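Local coordinates for galactan 1,3-beta-galactosidase (Phanerochaete chrysosporium, PDB 7BYS), which probably cleaves beta-1,3-linked galactan from the chain end as a family 43 glycoside hydrolase, and carries a calcium-binding carbohydrate-binding module, at residues I140-L152 with K163-T175. Numbering follows the deposited sequence.
Sequences IFQDDDSAQTAYL and KISRLDANYYNVT. With NAG (2-acetamido-2-deoxy-beta-D-glucopyranose), chain D.
The phenol of Y171 reaches across to the turn before A150, where three polar groups grip its OH. Y171 OH donates to Q148 O at 2.6 Å, in the carbonyl plane and at the edge of the ring. It accepts from Q142 NE2 in a fairly straight bond (163°), and also from a water that, in the conformer of Q148 given, donates to Q148 OE1 as well. Q142 suits its place because a side chain extended beyond CG, itself anti to the backbone N (chi1 -174°), carries the amide out to the hydroxyl, which lies almost in the amide plane. A phenylalanine in place of Y171 would probably fill much the same space but leave Q148 O and Q142 NE2 without this shared partner.

Backbone bonds knit the neighbouring strands. L167 N donates to A150 O at 2.8 Å, while L152 and S165 bond both ways as a hydrogen-bonded antiparallel pair. A second water spans A150 N and L167 O. Strands 150-156 and 161-167 thus form the central hairpin of a four-stranded antiparallel sheet, one blade of the five-bladed beta-propeller characteristic of family 43.

Apolar contacts occupy both faces. On that of A150 and L152, the small A150 lets the Y171 ring come close, CB to CE1 3.6 Å, and L167 CD1 also meets that methyl at 3.8 Å. The L152 and V174 side chains cross at about a right angle, CD2 touching CG2, and W97 of strand 93-101 packs on L152, L167 and V174. On the other face Y151 CE2 meets R166 CB and Y151 CD2 meets I164 CG2, the broad ring spanning aliphatic parts of two facing-strand residues; in the conformer given, R166 CD reaches T149 CG2. Past the D168-Y171 type I turn, N173 ND2 is covalently bonded to C1 of the N-acetylglucosamine.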
ATOM      1  N   ILE A 140       1.719 -15.855  -1.017  1.00  7.96           N
ATOM      2  CA  ILE A 140       2.557 -17.032  -0.804  1.00  7.86           C
ATOM      3  C   ILE A 140       3.446 -16.715   0.381  1.00  9.61           C
ATOM      4  O   ILE A 140       4.091 -15.662   0.408  1.00  9.95           O
ATOM      5  CB  ILE A 140       3.424 -17.339  -2.043  1.00  8.77           C
ATOM      6  CG1 ILE A 140       2.554 -17.650  -3.264  1.00 11.70           C
ATOM      7  CG2 ILE A 140       4.421 -18.476  -1.747  1.00 11.77           C
ATOM      8  CD1 ILE A 140       1.794 -18.933  -3.148  1.00 10.50           C
ATOM      9  N   PHE A 141       3.475 -17.610   1.364  1.00  7.32           N
ATOM     10  CA  PHE A 141       4.370 -17.485   2.506  1.00  9.16           C
ATOM     11  C   PHE A 141       5.364 -18.639   2.482  1.00  9.15           C
ATOM     12  O   PHE A 141       4.970 -19.804   2.360  1.00  9.24           O
ATOM     13  CB  PHE A 141       3.586 -17.505   3.828  1.00 10.35           C
ATOM     14  CG  PHE A 141       4.479 -17.565   5.029  1.00  7.83           C
ATOM     15  CD1 PHE A 141       5.228 -16.456   5.403  1.00  8.68           C
ATOM     16  CD2 PHE A 141       4.643 -18.753   5.732  1.00  9.51           C
ATOM     17  CE1 PHE A 141       6.097 -16.512   6.473  1.00 11.40           C
ATOM     18  CE2 PHE A 141       5.519 -18.817   6.814  1.00 10.82           C
ATOM     19  CZ  PHE A 141       6.244 -17.695   7.185  1.00 11.51           C
ATOM     20  N   GLN A 142       6.650 -18.318   2.602  1.00  9.02           N
ATOM     21  CA  GLN A 142       7.709 -19.318   2.673  1.00  9.08           C
ATOM     22  C   GLN A 142       8.270 -19.341   4.091  1.00  8.71           C
ATOM     23  O   GLN A 142       8.818 -18.340   4.566  1.00 10.07           O
ATOM     24  CB  GLN A 142       8.811 -18.979   1.673  1.00 10.87           C
ATOM     25  CG  GLN A 142       9.907 -20.029   1.568  1.00 10.29           C
ATOM     26  CD  GLN A 142      10.956 -19.612   0.554  1.00 10.88           C
ATOM     27  OE1 GLN A 142      11.433 -18.480   0.588  1.00 14.15           O
ATOM     28  NE2 GLN A 142      11.288 -20.507  -0.369  1.00 11.68           N
ATOM     29  N   ASP A 143       8.147 -20.489   4.758  1.00  9.37           N
ATOM     30  CA  ASP A 143       8.649 -20.636   6.113  1.00  9.55           C
ATOM     31  C   ASP A 143      10.163 -20.818   6.095  1.00 11.23           C
ATOM     32  O   ASP A 143      10.787 -21.047   5.055  1.00 11.76           O
ATOM     33  CB  ASP A 143       7.967 -21.830   6.780  1.00 10.95           C
ATOM     34  CG  ASP A 143       7.823 -21.675   8.287  1.00 10.80           C
ATOM     35  OD1 ASP A 143       8.403 -20.736   8.873  1.00 13.66           O
ATOM     36  OD2 ASP A 143       7.105 -22.521   8.878  1.00 14.83           O
ATOM     37  N   ASP A 144      10.763 -20.719   7.286  1.00 12.36           N
ATOM     38  CA  ASP A 144      12.208 -20.846   7.441  1.00 13.00           C
ATOM     39  C   ASP A 144      12.600 -22.151   8.123  1.00 17.26           C
ATOM     40  O   ASP A 144      13.663 -22.232   8.751  1.00 17.58           O
ATOM     41  CB  ASP A 144      12.807 -19.619   8.143  1.00 15.51           C
ATOM     42  CG  ASP A 144      12.289 -19.428   9.560  1.00 16.71           C
ATOM     43  OD1 ASP A 144      11.428 -20.206  10.020  1.00 16.50           O
ATOM     44  OD2 ASP A 144      12.759 -18.479  10.229  1.00 18.80           O
ATOM     45  N   ASP A 145      11.755 -23.167   8.017  1.00 15.03           N
ATOM     46  CA  ASP A 145      12.156 -24.517   8.376  1.00 17.34           C
ATOM     47  C   ASP A 145      13.150 -25.053   7.349  1.00 19.26           C
ATOM     48  O   ASP A 145      13.480 -24.399   6.358  1.00 15.11           O
ATOM     49  CB  ASP A 145      10.929 -25.416   8.485  1.00 15.82           C
ATOM     50  CG  ASP A 145      10.164 -25.534   7.175  1.00 20.01           C
ATOM     51  OD1 ASP A 145      10.158 -24.579   6.366  1.00 16.44           O
ATOM     52  OD2 ASP A 145       9.545 -26.595   6.959  1.00 27.05           O
ATOM     53  N   SER A 146      13.637 -26.274   7.598  1.00 24.23           N
ATOM     54  CA  SER A 146      14.698 -26.830   6.763  1.00 25.30           C
ATOM     55  C   SER A 146      14.241 -27.018   5.321  1.00 22.82           C
ATOM     56  O   SER A 146      15.015 -26.794   4.385  1.00 22.62           O
ATOM     57  CB  SER A 146      15.201 -28.151   7.355  1.00 26.70           C
ATOM     58  OG  SER A 146      14.131 -28.912   7.889  1.00 40.92           O
ATOM     59  N   ALA A 147      12.984 -27.409   5.123  1.00 21.69           N
ATOM     60  CA  ALA A 147      12.456 -27.603   3.781  1.00 21.53           C
ATOM     61  C   ALA A 147      11.993 -26.308   3.128  1.00 19.81           C
ATOM     62  O   ALA A 147      11.605 -26.338   1.955  1.00 22.51           O
ATOM     63  CB  ALA A 147      11.306 -28.615   3.798  1.00 23.91           C
ATOM     64  N   GLN A 148      12.039 -25.181   3.839  1.00 16.02           N
ATOM     65  CA  GLN A 148      11.467 -23.929   3.344  1.00 13.05           C
ATOM     66  C   GLN A 148      10.055 -24.176   2.820  1.00 14.38           C
ATOM     67  O   GLN A 148       9.724 -23.882   1.668  1.00 16.42           O
ATOM     68  CB  GLN A 148      12.368 -23.268   2.302  1.00 17.79           C
ATOM     69  CG  GLN A 148      13.780 -22.971   2.794  0.52 15.19           C
ATOM     70  CD  GLN A 148      14.778 -24.017   2.351  0.52 23.59           C
ATOM     71  OE1 GLN A 148      14.577 -24.693   1.344  0.52 18.28           O
ATOM     72  NE2 GLN A 148      15.863 -24.157   3.106  0.52 24.76           N
ATOM     73  N   THR A 149       9.230 -24.765   3.680  1.00 11.11           N
ATOM     74  CA  THR A 149       7.886 -25.138   3.284  1.00 11.40           C
ATOM     75  C   THR A 149       7.090 -23.880   2.955  1.00  8.95           C
ATOM     76  O   THR A 149       7.146 -22.881   3.682  1.00 10.71           O
ATOM     77  CB  THR A 149       7.220 -25.905   4.425  1.00 12.51           C
ATOM     78  OG1 THR A 149       8.070 -26.994   4.826  1.00 14.65           O
ATOM     79  CG2 THR A 149       5.889 -26.456   3.980  1.00 12.81           C
ATOM     80  N   ALA A 150       6.360 -23.927   1.846  1.00  9.14           N
ATOM     81  CA  ALA A 150       5.617 -22.774   1.368  1.00  9.72           C
ATOM     82  C   ALA A 150       4.117 -23.041   1.416  1.00 11.00           C
ATOM     83  O   ALA A 150       3.659 -24.195   1.378  1.00  9.83           O
ATOM     84  CB  ALA A 150       6.053 -22.404  -0.050  1.00 11.87           C
ATOM     85  N   TYR A 151       3.356 -21.945   1.493  1.00  9.03           N
ATOM     86  CA  TYR A 151       1.915 -21.990   1.693  1.00  8.09           C
ATOM     87  C   TYR A 151       1.223 -20.956   0.820  1.00  8.19           C
ATOM     88  O   TYR A 151       1.704 -19.823   0.680  1.00  9.27           O
ATOM     89  CB  TYR A 151       1.587 -21.682   3.162  1.00 10.06           C
ATOM     90  CG  TYR A 151       2.209 -22.658   4.120  1.00  9.91           C
ATOM     91  CD1 TYR A 151       3.537 -22.540   4.506  1.00  9.27           C
ATOM     92  CD2 TYR A 151       1.463 -23.713   4.631  1.00  9.43           C
ATOM     93  CE1 TYR A 151       4.114 -23.449   5.377  1.00 11.50           C
ATOM     94  CE2 TYR A 151       2.021 -24.622   5.514  1.00 11.92           C
ATOM     95  CZ  TYR A 151       3.342 -24.490   5.879  1.00 13.01           C
ATOM     96  OH  TYR A 151       3.888 -25.399   6.765  1.00 14.05           O
ATOM     97  N   LEU A 152       0.103 -21.358   0.230  1.00  8.22           N
ATOM     98  CA  LEU A 152      -0.829 -20.435  -0.404  1.00  7.63           C
ATOM     99  C   LEU A 152      -1.803 -19.921   0.652  1.00  8.44           C
ATOM    100  O   LEU A 152      -2.404 -20.707   1.393  1.00  8.01           O
ATOM    101  CB  LEU A 152      -1.599 -21.146  -1.524  1.00  8.39           C
ATOM    102  CG  LEU A 152      -2.601 -20.270  -2.273  1.00  7.78           C
ATOM    103  CD1 LEU A 152      -1.858 -19.241  -3.094  1.00 10.06           C
ATOM    104  CD2 LEU A 152      -3.516 -21.116  -3.166  1.00 10.81           C
ATOM    105  N   LYS A 163      -8.405 -19.466   3.501  1.00  8.97           N
ATOM    106  CA  LYS A 163      -7.684 -20.724   3.564  1.00  9.57           C
ATOM    107  C   LYS A 163      -6.176 -20.517   3.547  1.00  8.81           C
ATOM    108  O   LYS A 163      -5.656 -19.604   2.888  1.00  9.13           O
ATOM    109  CB  LYS A 163      -8.077 -21.622   2.398  1.00  9.90           C
ATOM    110  CG  LYS A 163      -9.505 -22.119   2.513  1.00 11.03           C
ATOM    111  CD  LYS A 163      -9.952 -22.913   1.300  1.00 12.31           C
ATOM    112  CE  LYS A 163     -11.409 -23.345   1.475  1.00 13.01           C
ATOM    113  NZ  LYS A 163     -11.985 -23.808   0.177  1.00 16.24           N
ATOM    114  N   ILE A 164      -5.481 -21.406   4.248  1.00  8.64           N
ATOM    115  CA  ILE A 164      -4.039 -21.558   4.150  1.00  8.33           C
ATOM    116  C   ILE A 164      -3.779 -23.002   3.767  1.00 10.24           C
ATOM    117  O   ILE A 164      -4.300 -23.916   4.418  1.00 11.29           O
ATOM    118  CB  ILE A 164      -3.353 -21.236   5.483  1.00  7.66           C
ATOM    119  CG1 ILE A 164      -3.677 -19.791   5.888  1.00  9.39           C
ATOM    120  CG2 ILE A 164      -1.857 -21.461   5.361  1.00 10.24           C
ATOM    121  CD1 ILE A 164      -3.126 -19.399   7.245  1.00 11.91           C
ATOM    122  N   SER A 165      -3.011 -23.215   2.704  1.00  9.48           N
ATOM    123  CA  SER A 165      -2.768 -24.571   2.237  1.00 10.01           C
ATOM    124  C   SER A 165      -1.309 -24.722   1.853  1.00 10.57           C
ATOM    125  O   SER A 165      -0.705 -23.786   1.332  1.00 10.03           O
ATOM    126  CB  SER A 165      -3.657 -24.894   1.042  1.00 10.81           C
ATOM    127  OG  SER A 165      -5.024 -24.865   1.423  1.00 10.96           O
ATOM    128  N   ARG A 166      -0.750 -25.900   2.108  1.00 11.83           N
ATOM    129  CA  ARG A 166       0.662 -26.153   1.866  1.00  9.85           C
ATOM    130  C   ARG A 166       0.924 -26.500   0.402  1.00  9.80           C
ATOM    131  O   ARG A 166       0.146 -27.220  -0.235  1.00 11.71           O
ATOM    132  CB  ARG A 166       1.123 -27.298   2.772  0.64 11.70           C
ATOM    133  CG  ARG A 166       2.605 -27.623   2.687  0.64 11.96           C
ATOM    134  CD  ARG A 166       3.074 -28.476   3.869  0.64 11.61           C
ATOM    135  NE  ARG A 166       2.188 -29.612   4.118  0.64 14.72           N
ATOM    136  CZ  ARG A 166       2.330 -30.824   3.592  0.64 16.94           C
ATOM    137  NH1 ARG A 166       1.449 -31.772   3.889  0.64 16.64           N
ATOM    138  NH2 ARG A 166       3.339 -31.097   2.770  0.64 16.62           N
ATOM    139  N   LEU A 167       2.023 -25.967  -0.138  1.00  8.55           N
ATOM    140  CA  LEU A 167       2.470 -26.286  -1.490  1.00  9.26           C
ATOM    141  C   LEU A 167       3.364 -27.515  -1.476  1.00 10.01           C
ATOM    142  O   LEU A 167       4.015 -27.816  -0.472  1.00 10.48           O
ATOM    143  CB  LEU A 167       3.285 -25.130  -2.072  1.00  9.62           C
ATOM    144  CG  LEU A 167       2.609 -23.758  -2.089  1.00 10.49           C
ATOM    145  CD1 LEU A 167       3.464 -22.776  -2.860  1.00 11.50           C
ATOM    146  CD2 LEU A 167       1.215 -23.861  -2.668  1.00 12.01           C
ATOM    147  N   ASP A 168       3.392 -28.214  -2.610  1.00  9.94           N
ATOM    148  CA  ASP A 168       4.296 -29.343  -2.788  1.00 10.82           C
ATOM    149  C   ASP A 168       5.748 -28.863  -2.828  1.00 11.17           C
ATOM    150  O   ASP A 168       6.046 -27.665  -2.801  1.00 10.38           O
ATOM    151  CB  ASP A 168       3.896 -30.182  -4.008  1.00 13.30           C
ATOM    152  CG  ASP A 168       4.073 -29.452  -5.345  1.00 14.77           C
ATOM    153  OD1 ASP A 168       4.915 -28.529  -5.459  1.00 12.99           O
ATOM    154  OD2 ASP A 168       3.379 -29.831  -6.316  1.00 15.94           O
ATOM    155  N   ALA A 169       6.672 -29.820  -2.912  1.00 12.11           N
ATOM    156  CA  ALA A 169       8.089 -29.501  -2.800  1.00 10.85           C
ATOM    157  C   ALA A 169       8.637 -28.758  -4.010  1.00 11.55           C
ATOM    158  O   ALA A 169       9.748 -28.232  -3.924  1.00 12.61           O
ATOM    159  CB  ALA A 169       8.902 -30.777  -2.538  1.00 16.53           C
ATOM    160  N   ASN A 170       7.910 -28.735  -5.133  1.00 12.01           N
ATOM    161  CA  ASN A 170       8.294 -27.923  -6.279  1.00 11.55           C
ATOM    162  C   ASN A 170       7.708 -26.524  -6.222  1.00 12.24           C
ATOM    163  O   ASN A 170       8.069 -25.684  -7.056  1.00 11.59           O
ATOM    164  CB  ASN A 170       7.828 -28.582  -7.575  1.00 11.43           C
ATOM    165  CG  ASN A 170       8.523 -29.897  -7.836  1.00 12.97           C
ATOM    166  OD1 ASN A 170       9.725 -30.037  -7.605  1.00 16.33           O
ATOM    167  ND2 ASN A 170       7.761 -30.875  -8.307  1.00 17.08           N
ATOM    168  N   TYR A 171       6.814 -26.263  -5.269  1.00 10.09           N
ATOM    169  CA  TYR A 171       6.021 -25.027  -5.252  1.00  9.44           C
ATOM    170  C   TYR A 171       5.124 -24.902  -6.491  1.00 11.21           C
ATOM    171  O   TYR A 171       4.812 -23.794  -6.938  1.00 11.72           O
ATOM    172  CB  TYR A 171       6.879 -23.760  -5.094  1.00  9.67           C
ATOM    173  CG  TYR A 171       7.841 -23.693  -3.923  1.00  8.46           C
ATOM    174  CD1 TYR A 171       7.663 -24.453  -2.769  1.00 10.10           C
ATOM    175  CD2 TYR A 171       8.924 -22.815  -3.969  1.00  7.98           C
ATOM    176  CE1 TYR A 171       8.556 -24.341  -1.692  1.00 11.07           C
ATOM    177  CE2 TYR A 171       9.812 -22.695  -2.903  1.00 10.10           C
ATOM    178  CZ  TYR A 171       9.630 -23.462  -1.767  1.00  9.33           C
ATOM    179  OH  TYR A 171      10.503 -23.334  -0.703  1.00 11.52           O
ATOM    180  N   TYR A 172       4.706 -26.023  -7.080  1.00 10.98           N
ATOM    181  CA  TYR A 172       3.920 -25.994  -8.313  1.00 10.38           C
ATOM    182  C   TYR A 172       2.433 -26.194  -8.079  1.00 13.68           C
ATOM    183  O   TYR A 172       1.634 -25.877  -8.968  1.00 14.75           O
ATOM    184  CB  TYR A 172       4.363 -27.101  -9.282  1.00 14.72           C
ATOM    185  CG  TYR A 172       5.719 -26.926  -9.925  1.00 12.71           C
ATOM    186  CD1 TYR A 172       6.462 -25.756  -9.776  1.00 13.10           C
ATOM    187  CD2 TYR A 172       6.252 -27.949 -10.701  1.00 16.29           C
ATOM    188  CE1 TYR A 172       7.709 -25.618 -10.383  1.00 16.66           C
ATOM    189  CE2 TYR A 172       7.489 -27.830 -11.300  1.00 18.12           C
ATOM    190  CZ  TYR A 172       8.214 -26.666 -11.149  1.00 18.68           C
ATOM    191  OH  TYR A 172       9.453 -26.567 -11.760  1.00 18.86           O
ATOM    192  N   ASN A 173       2.048 -26.719  -6.921  1.00 13.29           N
ATOM    193  CA  ASN A 173       0.677 -27.143  -6.705  1.00 14.05           C
ATOM    194  C   ASN A 173       0.415 -27.180  -5.206  1.00 11.69           C
ATOM    195  O   ASN A 173       1.340 -27.277  -4.396  1.00 12.45           O
ATOM    196  CB  ASN A 173       0.445 -28.508  -7.368  1.00 15.33           C
ATOM    197  CG  ASN A 173      -0.989 -28.964  -7.297  1.00 21.37           C
ATOM    198  OD1 ASN A 173      -1.919 -28.154  -7.267  1.00 18.95           O
ATOM    199  ND2 ASN A 173      -1.176 -30.283  -7.265  1.00 28.93           N
ATOM    200  N   VAL A 174      -0.864 -27.109  -4.847  1.00 13.71           N
ATOM    201  CA  VAL A 174      -1.295 -27.183  -3.456  1.00 15.43           C
ATOM    202  C   VAL A 174      -1.548 -28.644  -3.106  1.00 15.80           C
ATOM    203  O   VAL A 174      -2.271 -29.341  -3.830  1.00 24.20           O
ATOM    204  CB  VAL A 174      -2.564 -26.343  -3.250  1.00 21.09           C
ATOM    205  CG1 VAL A 174      -3.121 -26.575  -1.870  1.00 25.65           C
ATOM    206  CG2 VAL A 174      -2.280 -24.865  -3.505  1.00 23.30           C
ATOM    207  N   THR A 175      -0.957 -29.111  -2.003  1.00 12.71           N
ATOM    208  CA  THR A 175      -1.024 -30.516  -1.598  1.00 17.42           C
ATOM    209  C   THR A 175      -2.032 -30.796  -0.483  1.00 21.61           C
ATOM    210  O   THR A 175      -2.736 -31.811  -0.537  1.00 22.49           O
ATOM    211  CB  THR A 175       0.370 -31.034  -1.200  1.00 18.96           C
ATOM    212  OG1 THR A 175       0.295 -32.432  -0.882  1.00 30.83           O
ATOM    213  CG2 THR A 175       0.939 -30.296  -0.006  1.00 21.88           C
TER
HETATM  214  C1  NAG D 501      -2.479 -30.892  -7.187  1.00 30.35           C
HETATM  215  C2  NAG D 501      -2.755 -31.855  -8.339  1.00 36.58           C
HETATM  216  C3  NAG D 501      -4.090 -32.509  -8.225  1.00 33.82           C
HETATM  217  C4  NAG D 501      -4.298 -33.129  -6.873  1.00 35.77           C
HETATM  218  C5  NAG D 501      -4.056 -32.086  -5.778  1.00 34.98           C
HETATM  219  C6  NAG D 501      -4.293 -32.661  -4.413  1.00 33.68           C
HETATM  220  C7  NAG D 501      -3.408 -29.936 -10.008  1.00 41.35           C
HETATM  221  C8  NAG D 501      -3.152 -29.270 -11.364  1.00 40.59           C
HETATM  222  N2  NAG D 501      -2.611 -31.115  -9.641  1.00 37.49           N
HETATM  223  O3  NAG D 501      -4.209 -33.538  -9.249  1.00 40.68           O
HETATM  224  O4  NAG D 501      -5.630 -33.639  -6.776  1.00 37.73           O
HETATM  225  O5  NAG D 501      -2.677 -31.584  -5.869  1.00 28.38           O
HETATM  226  O6  NAG D 501      -3.156 -33.371  -3.999  1.00 34.78           O
HETATM  227  O7  NAG D 501      -4.246 -29.490  -9.287  1.00 41.49           O
HETATM  228  O   HOH W   1      13.314 -23.852  -1.127  1.00 15.77           O
HETATM  229  O   HOH W   2       6.454 -26.394   0.226  1.00 12.61           O